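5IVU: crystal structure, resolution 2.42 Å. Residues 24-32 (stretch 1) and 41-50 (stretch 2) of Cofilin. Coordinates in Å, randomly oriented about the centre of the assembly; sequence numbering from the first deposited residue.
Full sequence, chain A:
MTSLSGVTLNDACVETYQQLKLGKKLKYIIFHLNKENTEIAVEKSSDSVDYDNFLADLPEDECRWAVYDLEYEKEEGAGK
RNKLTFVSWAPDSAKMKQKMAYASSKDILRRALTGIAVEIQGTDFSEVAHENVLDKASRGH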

# COMPACT_ATOMS: atom_id res chain seq x y z
N LYS A 24 8.08 -4.24 -15.67
CA LYS A 24 6.88 -3.45 -15.87
C LYS A 24 5.68 -4.35 -16.15
O LYS A 24 5.18 -4.40 -17.28
CB LYS A 24 7.11 -2.50 -17.06
CG LYS A 24 8.53 -1.94 -17.14
CD LYS A 24 8.66 -0.92 -18.26
CE LYS A 24 10.03 -0.96 -18.91
NZ LYS A 24 11.15 -0.89 -17.94
N LYS A 25 5.25 -5.09 -15.14
CA LYS A 25 3.94 -5.76 -15.17
C LYS A 25 2.94 -5.19 -14.16
O LYS A 25 1.74 -5.39 -14.33
CB LYS A 25 4.10 -7.27 -14.96
CG LYS A 25 4.97 -7.91 -16.03
CD LYS A 25 4.73 -9.41 -16.18
CE LYS A 25 5.72 -10.03 -17.15
NZ LYS A 25 5.67 -9.43 -18.51
N LEU A 26 3.42 -4.45 -13.16
CA LEU A 26 2.60 -4.00 -12.03
C LEU A 26 2.89 -2.55 -11.68
O LEU A 26 4.04 -2.10 -11.73
CB LEU A 26 2.87 -4.85 -10.78
CG LEU A 26 2.53 -6.33 -10.81
CD1 LEU A 26 2.91 -6.96 -9.49
CD2 LEU A 26 1.05 -6.55 -11.12
N LYS A 27 1.84 -1.81 -11.35
CA LYS A 27 1.96 -0.44 -10.88
C LYS A 27 1.66 -0.33 -9.39
O LYS A 27 2.27 0.49 -8.71
CB LYS A 27 1.04 0.47 -11.70
CG LYS A 27 1.26 1.96 -11.50
CD LYS A 27 2.56 2.48 -12.10
CE LYS A 27 2.57 4.00 -12.05
NZ LYS A 27 3.90 4.60 -12.36
N TYR A 28 0.74 -1.15 -8.86
CA TYR A 28 0.49 -1.21 -7.41
C TYR A 28 -0.00 -2.55 -6.89
O TYR A 28 -0.46 -3.39 -7.65
CB TYR A 28 -0.48 -0.10 -6.98
CG TYR A 28 -1.92 -0.24 -7.45
CD1 TYR A 28 -2.84 -1.00 -6.73
CD2 TYR A 28 -2.36 0.45 -8.58
CE1 TYR A 28 -4.16 -1.10 -7.15
CE2 TYR A 28 -3.68 0.36 -9.00
CZ TYR A 28 -4.56 -0.42 -8.29
OH TYR A 28 -5.85 -0.50 -8.72
N ILE A 29 0.10 -2.72 -5.57
CA ILE A 29 -0.35 -3.93 -4.86
C ILE A 29 -1.15 -3.50 -3.62
O ILE A 29 -0.73 -2.60 -2.89
CB ILE A 29 0.84 -4.80 -4.39
CG1 ILE A 29 1.76 -5.17 -5.56
CG2 ILE A 29 0.34 -6.07 -3.70
CD1 ILE A 29 3.05 -5.85 -5.14
N ILE A 30 -2.28 -4.17 -3.38
CA ILE A 30 -3.09 -3.98 -2.17
C ILE A 30 -2.93 -5.20 -1.26
O ILE A 30 -3.24 -6.31 -1.68
CB ILE A 30 -4.58 -3.78 -2.51
CG1 ILE A 30 -4.79 -2.68 -3.57
CG2 ILE A 30 -5.37 -3.45 -1.24
CD1 ILE A 30 -4.50 -1.26 -3.11
N PHE A 31 -2.44 -4.99 -0.04
CA PHE A 31 -2.35 -6.04 0.98
C PHE A 31 -3.44 -5.87 2.03
O PHE A 31 -3.93 -4.76 2.25
CB PHE A 31 -0.99 -6.00 1.68
CG PHE A 31 0.18 -5.98 0.74
CD1 PHE A 31 0.70 -4.79 0.27
CD2 PHE A 31 0.76 -7.18 0.33
CE1 PHE A 31 1.78 -4.78 -0.61
CE2 PHE A 31 1.84 -7.17 -0.54
CZ PHE A 31 2.35 -5.97 -1.01
N HIS A 32 -3.78 -6.98 2.69
CA HIS A 32 -4.84 -7.00 3.71
C HIS A 32 -4.66 -8.17 4.70
O HIS A 32 -3.87 -9.08 4.44
CB HIS A 32 -6.23 -7.00 3.03
CG HIS A 32 -6.68 -8.34 2.53
ND1 HIS A 32 -5.84 -9.25 1.91
CD2 HIS A 32 -7.92 -8.90 2.50
CE1 HIS A 32 -6.53 -10.32 1.56
NE2 HIS A 32 -7.80 -10.13 1.91
N ALA A 41 -1.88 -10.99 3.45
CA ALA A 41 -1.98 -11.55 2.11
C ALA A 41 -2.18 -10.44 1.09
O ALA A 41 -2.53 -9.32 1.46
CB ALA A 41 -3.14 -12.54 2.03
N VAL A 42 -1.96 -10.79 -0.19
CA VAL A 42 -2.21 -9.89 -1.31
C VAL A 42 -3.69 -9.94 -1.61
O VAL A 42 -4.20 -10.98 -1.97
CB VAL A 42 -1.44 -10.32 -2.58
CG1 VAL A 42 -1.80 -9.44 -3.78
CG2 VAL A 42 0.07 -10.30 -2.32
N GLU A 43 -4.39 -8.81 -1.43
CA GLU A 43 -5.78 -8.70 -1.87
C GLU A 43 -5.83 -8.57 -3.38
O GLU A 43 -6.65 -9.21 -4.03
CB GLU A 43 -6.49 -7.50 -1.23
CG GLU A 43 -8.01 -7.52 -1.45
CD GLU A 43 -8.73 -6.26 -1.00
OE1 GLU A 43 -8.09 -5.20 -0.90
OE2 GLU A 43 -9.94 -6.32 -0.76
N LYS A 44 -4.97 -7.71 -3.92
CA LYS A 44 -4.84 -7.61 -5.37
C LYS A 44 -3.61 -6.88 -5.89
O LYS A 44 -2.91 -6.18 -5.16
CB LYS A 44 -6.08 -7.01 -6.02
CG LYS A 44 -6.67 -5.74 -5.44
CD LYS A 44 -7.82 -5.18 -6.34
CE LYS A 44 -7.53 -5.06 -7.85
NZ LYS A 44 -8.58 -4.37 -8.66
N SER A 45 -3.37 -7.09 -7.18
CA SER A 45 -2.36 -6.39 -7.96
C SER A 45 -3.05 -5.68 -9.12
O SER A 45 -4.16 -6.03 -9.51
CB SER A 45 -1.36 -7.39 -8.52
OG SER A 45 -0.84 -8.21 -7.50
N SER A 46 -2.37 -4.68 -9.66
CA SER A 46 -2.88 -3.96 -10.81
C SER A 46 -1.75 -3.52 -11.72
O SER A 46 -0.66 -3.18 -11.26
CB SER A 46 -3.64 -2.74 -10.36
OG SER A 46 -4.24 -2.10 -11.48
N ASP A 47 -2.05 -3.53 -13.01
CA ASP A 47 -1.16 -3.00 -14.04
C ASP A 47 -1.55 -1.58 -14.43
O ASP A 47 -0.91 -0.99 -15.29
CB ASP A 47 -1.15 -3.92 -15.29
CG ASP A 47 -2.52 -4.07 -15.96
OD1 ASP A 47 -3.53 -3.56 -15.45
OD2 ASP A 47 -2.59 -4.74 -17.00
N SER A 48 -2.60 -1.04 -13.80
CA SER A 48 -3.17 0.24 -14.21
C SER A 48 -2.26 1.41 -13.89
O SER A 48 -1.80 1.56 -12.76
CB SER A 48 -4.55 0.47 -13.57
OG SER A 48 -5.02 1.78 -13.85
N VAL A 49 -2.04 2.26 -14.88
CA VAL A 49 -1.27 3.49 -14.71
C VAL A 49 -2.13 4.60 -14.05
O VAL A 49 -1.58 5.60 -13.57
CB VAL A 49 -0.71 3.96 -16.08
CG1 VAL A 49 -1.77 4.72 -16.89
CG2 VAL A 49 0.56 4.78 -15.92
N ASP A 50 -3.46 4.43 -14.05
CA ASP A 50 -4.40 5.45 -13.58
C ASP A 50 -4.45 5.48 -12.06
O ASP A 50 -4.94 4.53 -11.43
CB ASP A 50 -5.79 5.17 -14.15
CG ASP A 50 -6.70 6.40 -14.13
OD1 ASP A 50 -6.45 7.36 -13.37
OD2 ASP A 50 -7.69 6.38 -14.88

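The contact between the two stretches is carried mainly by the backbone. Strand 28-32 runs antiparallel to strand 41-46, and a ladder of main-chain hydrogen bonds joins them. At one end, Ala41 and His32 form a reciprocal pair: His32 N donates to Ala41 O at 2.9 Å, and Ala41 N returns a bond of the same length, 2.9 Å, to His32 O. In the middle, Ile30 N donates to Lys44 O at 2.8 Å with a nearly straight N-H...O angle of 170°. Its carbonyl receives two bonds, from Glu43 N to Ile30 O at 2.8 Å and from Lys44 N to Ile30 O at 3.2 Å. The shorter of these is the more bent, at 133° against 164°.

This forked acceptor marks a beta bulge. Ile30 pairs with Lys44, but Phe31 pairs with Val42, so Glu43 is the extra residue on its strand. Its phi/psi of -74/-46° departs from the extended conformation, and this turn of the backbone brings two successive amides to one carbonyl.

A second shared acceptor lies at the other end of the ladder. Ser46 O accepts a well-aligned bond from Lys27 N at 2.9 Å and a weak one from Tyr28 N at 3.4 Å, while Ser46 N donates to Tyr28 O at 3.1 Å. The non-hydrogen-bonded positions add CA-H...O contacts, with Ile29 CA 3.4 Å from Lys44 O and Phe31 CA 3.3 Å from Ala41 O.

Side chains contribute little polar bonding across the contact. His32 ND1 makes a weak hydrogen bond of 3.3 Å to Ala41 O, which already accepts from the backbone of the same histidine. With chi1 at 80°, the imidazole comes nearer the opposing strand than the CA-to-CB direction alone would suggest, and Glu43 CB lies over one ring face, 3.8 Å from the centroid of the His32 ring. Tyr28 behaves similarly: its chi1 of 69° brings the phenol across its partner, placing Ser46 CB over the ring face, 3.5 Å from the centroid of the Tyr28 ring and 3.2 Å from Tyr28 CZ. In both cases an aliphatic CH group packs on an aromatic face. Ser46 OG, meanwhile, accepts from Ser48 N at 3.0 Å, a bond within its own stretch that ties the strand end to the following loop.

Tyr28, Ile30 and His32 direct their side chains to the same sheet face as Ala41, Lys44 and Ser46. There the aliphatic part of Lys44 meets Ile30, with Ile30 CG1 4.0 Å from Lys44 CG. On the other face, Val42 packs against two neighbours: its CG1 is 4.0 Å from Ile29 CG2, and its CG2 is 4.0 Å from Phe31 CE2.

Beyond the strands, packing continues through the loops. Leu26 CD2 reaches Ser45 CB at 3.6 Å, and Lys27 CB comes within 3.2 Å of Ser48 O. The lysine's chain then leads away, and its NZ is hydrogen-bonded elsewhere in the structure. Altogether the two stretches bury 826 Å² between them, counting both sides.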